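Local coordinates for protein HRI1 (Saccharomyces cerevisiae, PDB 3RBY) that is of unknown function and non-essential to yeast, but interacts with HRR25 and may also interact with SEC72, at residues Y115-A119 with D120-V124; V170-G174 with R175-G179. All coordinates share one frame; numbering follows the deposited sequence.

Both contacts are turns that reverse the chain between neighbouring antiparallel strands, one loose and one compact. Contact 1 (Y115-A119 with D120-V124) uses a longer loop at the surface, its centre about 24 Å from that of the chain. Contact 2 (V170-G174 with R175-G179) is a largely buried hairpin about 9 Å from the chain's centre, on the opposite side. Their centres lie about 34 Å apart and their nearest atoms about 23 Å, without touching. Each serves a different antiparallel sheet. No active site is known; a triethylene glycol about 6 Å from the V124 side chain and a sulfate about 3 Å from G174 probably come from the crystallisation liquor.

Contact 1: Y115-A119 with D120-V124; sequences YPFGA and DKESV
K121 curls its side chain round the carbonyl oxygen of F117, four residues earlier, and the contact is best followed along that chain. Its CB lies 3.4 Å from G118 O. With CG beside its own backbone N (chi1 -64°), the next carbon passes over to F117, where K121 CG comes within 3.2 Å of F117 O. CD stands a little farther off, and bends at the following torsions bring the chain back, K121 CE being 3.3 Å from F117 O and also touching F117 CB. K121 NZ ends 4.1 Å from F117 O, which is not a hydrogen bond; K121 also touches a crystal neighbour, which may influence its pose.

The backbone beneath is held by K121 N to G118 O (3.0 Å), a bent bond with the donor well above the carbonyl plane. It closes a type I turn, G118-K121, which shares G118 with the preceding type I turn, Y115-G118.

On the F117 ring, P116 CB sits over the centre of one face, while E122 OE1 approaches CD1 obliquely, its carboxylate turned 58° from the ring plane. P116 CG packs against V124 CG2 at 3.6 Å, and K121 O lies at the edge of the Y115 ring.

Together these contacts shape the surface loop joining strand 108-114 to strand 124-132, adjacent antiparallel neighbours in their sheet; Y115 and F117 also touch H92 and N90, respectively, of another loop.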
loop_
_atom_site.group_PDB
_atom_site.type_symbol
_atom_site.label_atom_id
_atom_site.label_comp_id
_atom_site.label_asym_id
_atom_site.label_seq_id
_atom_site.Cartn_x
_atom_site.Cartn_y
_atom_site.Cartn_z
ATOM N N TYR A 115 -26.645 4.873 3.772
ATOM C CA TYR A 115 -27.958 5.361 3.316
ATOM C C TYR A 115 -27.964 6.875 3.134
ATOM O O TYR A 115 -28.546 7.618 3.930
ATOM C CB TYR A 115 -29.092 4.888 4.238
ATOM C CG TYR A 115 -29.246 3.377 4.252
ATOM C CD1 TYR A 115 -28.553 2.601 5.176
ATOM C CD2 TYR A 115 -30.064 2.725 3.333
ATOM C CE1 TYR A 115 -28.667 1.218 5.189
ATOM C CE2 TYR A 115 -30.192 1.333 3.342
ATOM C CZ TYR A 115 -29.484 0.586 4.273
ATOM O OH TYR A 115 -29.584 -0.792 4.302
ATOM N N PRO A 116 -27.303 7.335 2.066
ATOM C CA PRO A 116 -27.083 8.765 1.837
ATOM C C PRO A 116 -28.395 9.545 1.784
ATOM O O PRO A 116 -28.418 10.720 2.155
ATOM C CB PRO A 116 -26.402 8.799 0.463
ATOM C CG PRO A 116 -25.837 7.410 0.261
ATOM C CD PRO A 116 -26.756 6.486 0.990
ATOM N N PHE A 117 -29.471 8.898 1.337
ATOM C CA PHE A 117 -30.707 9.615 1.014
ATOM C C PHE A 117 -31.832 9.361 2.011
ATOM O O PHE A 117 -32.956 9.858 1.842
ATOM C CB PHE A 117 -31.150 9.292 -0.417
ATOM C CG PHE A 117 -30.077 9.538 -1.442
ATOM C CD1 PHE A 117 -29.561 8.492 -2.196
ATOM C CD2 PHE A 117 -29.554 10.813 -1.621
ATOM C CE1 PHE A 117 -28.557 8.719 -3.133
ATOM C CE2 PHE A 117 -28.549 11.051 -2.559
ATOM C CZ PHE A 117 -28.050 10.002 -3.315
ATOM N N GLY A 118 -31.519 8.602 3.057
ATOM C CA GLY A 118 -32.479 8.326 4.106
ATOM C C GLY A 118 -32.543 6.852 4.428
ATOM O O GLY A 118 -32.371 6.004 3.542
ATOM N N ALA A 119 -32.796 6.553 5.703
ATOM C CA ALA A 119 -32.827 5.180 6.216
ATOM C C ALA A 119 -33.829 4.280 5.489
ATOM O O ALA A 119 -33.705 3.049 5.516
ATOM C CB ALA A 119 -33.109 5.187 7.716
ATOM N N ASP A 120 -34.803 4.898 4.824
ATOM C CA ASP A 120 -35.828 4.160 4.088
ATOM C C ASP A 120 -35.746 4.389 2.577
ATOM O O ASP A 120 -36.765 4.418 1.887
ATOM C CB ASP A 120 -37.222 4.531 4.599
ATOM C CG ASP A 120 -37.758 3.533 5.606
ATOM O OD1 ASP A 120 -38.990 3.330 5.647
ATOM O OD2 ASP A 120 -36.948 2.949 6.357
ATOM N N LYS A 121 -34.525 4.552 2.082
ATOM C CA LYS A 121 -34.283 4.723 0.657
ATOM C C LYS A 121 -33.344 3.612 0.214
ATOM O O LYS A 121 -33.188 2.612 0.917
ATOM C CB LYS A 121 -33.659 6.090 0.376
ATOM C CG LYS A 121 -34.560 7.265 0.718
ATOM C CD LYS A 121 -35.203 7.849 -0.529
ATOM C CE LYS A 121 -35.247 9.368 -0.469
ATOM N NZ LYS A 121 -36.605 9.870 -0.125
ATOM N N GLU A 122 -32.713 3.777 -0.942
ATOM C CA GLU A 122 -31.774 2.763 -1.413
ATOM C C GLU A 122 -30.414 2.905 -0.727
ATOM O O GLU A 122 -29.995 4.015 -0.369
ATOM C CB GLU A 122 -31.603 2.832 -2.930
ATOM C CG GLU A 122 -30.759 4.002 -3.397
ATOM C CD GLU A 122 -31.579 5.088 -4.071
ATOM O OE1 GLU A 122 -32.404 5.744 -3.387
ATOM O OE2 GLU A 122 -31.384 5.286 -5.290
ATOM N N SER A 123 -29.736 1.774 -0.543
ATOM C CA SER A 123 -28.402 1.771 0.057
ATOM C C SER A 123 -27.279 1.745 -0.988
ATOM O O SER A 123 -27.387 1.089 -2.037
ATOM C CB SER A 123 -28.232 0.603 1.043
ATOM O OG SER A 123 -28.305 -0.654 0.396
ATOM N N VAL A 124 -26.212 2.478 -0.681
ATOM C CA VAL A 124 -24.980 2.453 -1.455
ATOM C C VAL A 124 -23.929 1.602 -0.731
ATOM O O VAL A 124 -23.507 1.919 0.385
ATOM C CB VAL A 124 -24.423 3.878 -1.658
ATOM C CG1 VAL A 124 -23.205 3.858 -2.592
ATOM C CG2 VAL A 124 -25.517 4.809 -2.194
#

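Contact 2: V170-G174 with R175-G179; sequences VIVIG and RWIQG
A tight beta hairpin joins strands 166-173 and 176-183, with I173 and W176 facing each other as the pair that closes its type II' turn. W176 N donates to I173 O at 2.9 Å, and I173 N returns a bond to W176 O. Two residues along each strand, the hydrogen-bonded pair I171 and Q178 repeats the pattern: I171 N to Q178 O is 2.8 Å, straight at hydrogen (180°) and nearly along the C=O axis. The reverse bond, Q178 N to I171 O, is longer at 3.1 Å. A water donates to both I171 O and W176 O, so each oxygen receives a second hydrogen bond besides the one across the ladder.

I177 fits its two branches against different valines on the other strand. Its CG1, placed beside the backbone N (chi1 -67°), lies alongside V172, whose CG2 it meets at 3.6 Å. I177 CG2, anti to that N, instead crosses to V170 CG1, also at 3.6 Å. V170 CG2 meets G179 at its CA, where the paired residue has no side chain.

I171, I173, W176 and Q178 project from the other face, toward strand 24-27 of the sheet that carries contact 1. There Q178 NE2 bonds to S26 OG and L24 O, while its OE1 bonds to R196 on strand 192-199 of the hairpin's own sheet; W176 NE1 donates to R137 O. At the second corner of the turn, R175 forms a salt bridge with D201.

G174 and R175 alone make the reversal, G174 taking the positive phi (53°) of the first corner: the classic two-residue beta hairpin with a type II' turn.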
loop_
_atom_site.group_PDB
_atom_site.type_symbol
_atom_site.label_atom_id
_atom_site.label_comp_id
_atom_site.label_asym_id
_atom_site.label_seq_id
_atom_site.Cartn_x
_atom_site.Cartn_y
_atom_site.Cartn_z
ATOM N N VAL A 170 -7.135 13.499 20.847
ATOM C CA VAL A 170 -5.843 13.340 20.192
ATOM C C VAL A 170 -5.366 11.908 20.425
ATOM O O VAL A 170 -5.394 11.413 21.556
ATOM C CB VAL A 170 -4.816 14.376 20.691
ATOM C CG1 VAL A 170 -3.429 14.094 20.111
ATOM C CG2 VAL A 170 -5.264 15.760 20.286
ATOM N N ILE A 171 -4.979 11.229 19.349
ATOM C CA ILE A 171 -4.538 9.835 19.435
ATOM C C ILE A 171 -3.099 9.715 18.957
ATOM O O ILE A 171 -2.788 10.031 17.794
ATOM C CB ILE A 171 -5.465 8.888 18.626
ATOM C CG1 ILE A 171 -6.861 8.873 19.247
ATOM C CG2 ILE A 171 -4.875 7.476 18.576
ATOM C CD1 ILE A 171 -7.881 8.100 18.458
ATOM N N VAL A 172 -2.229 9.278 19.872
ATOM C CA VAL A 172 -0.798 9.166 19.619
ATOM C C VAL A 172 -0.401 7.689 19.441
ATOM O O VAL A 172 -0.432 6.900 20.401
ATOM C CB VAL A 172 0.030 9.800 20.787
ATOM C CG1 VAL A 172 1.532 9.742 20.509
ATOM C CG2 VAL A 172 -0.382 11.241 21.028
ATOM N N ILE A 173 -0.017 7.316 18.222
ATOM C CA ILE A 173 0.496 5.971 17.979
ATOM C C ILE A 173 1.920 6.004 17.420
ATOM O O ILE A 173 2.164 6.442 16.270
ATOM C CB ILE A 173 -0.409 5.178 17.035
ATOM C CG1 ILE A 173 -1.858 5.238 17.539
ATOM C CG2 ILE A 173 0.090 3.729 16.919
ATOM C CD1 ILE A 173 -2.834 4.489 16.654
ATOM N N GLY A 174 2.858 5.522 18.228
ATOM C CA GLY A 174 4.260 5.637 17.879
ATOM C C GLY A 174 4.605 7.078 17.551
ATOM O O GLY A 174 4.411 7.979 18.396
ATOM N N ARG A 175 5.088 7.306 16.326
ATOM C CA ARG A 175 5.489 8.644 15.908
ATOM C C ARG A 175 4.346 9.473 15.335
ATOM O O ARG A 175 4.498 10.679 15.113
ATOM C CB ARG A 175 6.621 8.562 14.891
ATOM C CG ARG A 175 7.940 8.024 15.456
ATOM C CD ARG A 175 8.963 7.983 14.334
ATOM N NE ARG A 175 10.288 8.429 14.755
ATOM C CZ ARG A 175 11.077 7.709 15.536
ATOM N NH1 ARG A 175 10.660 6.531 15.988
ATOM N NH2 ARG A 175 12.271 8.173 15.876
ATOM N N TRP A 176 3.196 8.841 15.119
ATOM C CA TRP A 176 2.100 9.491 14.384
ATOM C C TRP A 176 0.939 9.963 15.267
ATOM O O TRP A 176 0.274 9.160 15.933
ATOM C CB TRP A 176 1.556 8.564 13.300
ATOM C CG TRP A 176 2.550 8.201 12.242
ATOM C CD1 TRP A 176 3.524 7.248 12.328
ATOM C CD2 TRP A 176 2.655 8.768 10.916
ATOM N NE1 TRP A 176 4.238 7.195 11.149
ATOM C CE2 TRP A 176 3.727 8.114 10.266
ATOM C CE3 TRP A 176 1.959 9.770 10.230
ATOM C CZ2 TRP A 176 4.119 8.428 8.942
ATOM C CZ3 TRP A 176 2.343 10.082 8.910
ATOM C CH2 TRP A 176 3.410 9.413 8.285
ATOM N N ILE A 177 0.680 11.268 15.231
ATOM C CA ILE A 177 -0.366 11.861 16.042
ATOM C C ILE A 177 -1.470 12.424 15.155
ATOM O O ILE A 177 -1.196 13.202 14.238
ATOM C CB ILE A 177 0.188 13.009 16.913
ATOM C CG1 ILE A 177 1.169 12.470 17.970
ATOM C CG2 ILE A 177 -0.942 13.777 17.581
ATOM C CD1 ILE A 177 2.634 12.629 17.594
ATOM N N GLN A 178 -2.714 12.034 15.429
ATOM C CA GLN A 178 -3.864 12.657 14.795
ATOM C C GLN A 178 -4.831 13.145 15.864
ATOM O O GLN A 178 -5.009 12.484 16.897
ATOM C CB GLN A 178 -4.555 11.697 13.840
ATOM C CG GLN A 178 -3.699 11.297 12.661
ATOM C CD GLN A 178 -4.507 10.601 11.600
ATOM O OE1 GLN A 178 -4.651 11.113 10.476
ATOM N NE2 GLN A 178 -5.053 9.431 11.941
ATOM N N GLY A 179 -5.433 14.305 15.616
ATOM C CA GLY A 179 -6.298 14.935 16.590
ATOM C C GLY A 179 -7.400 15.794 15.986
ATOM O O GLY A 179 -7.304 16.244 14.837
HETATM O O HOH W 1 -2.323 8.667 15.389
#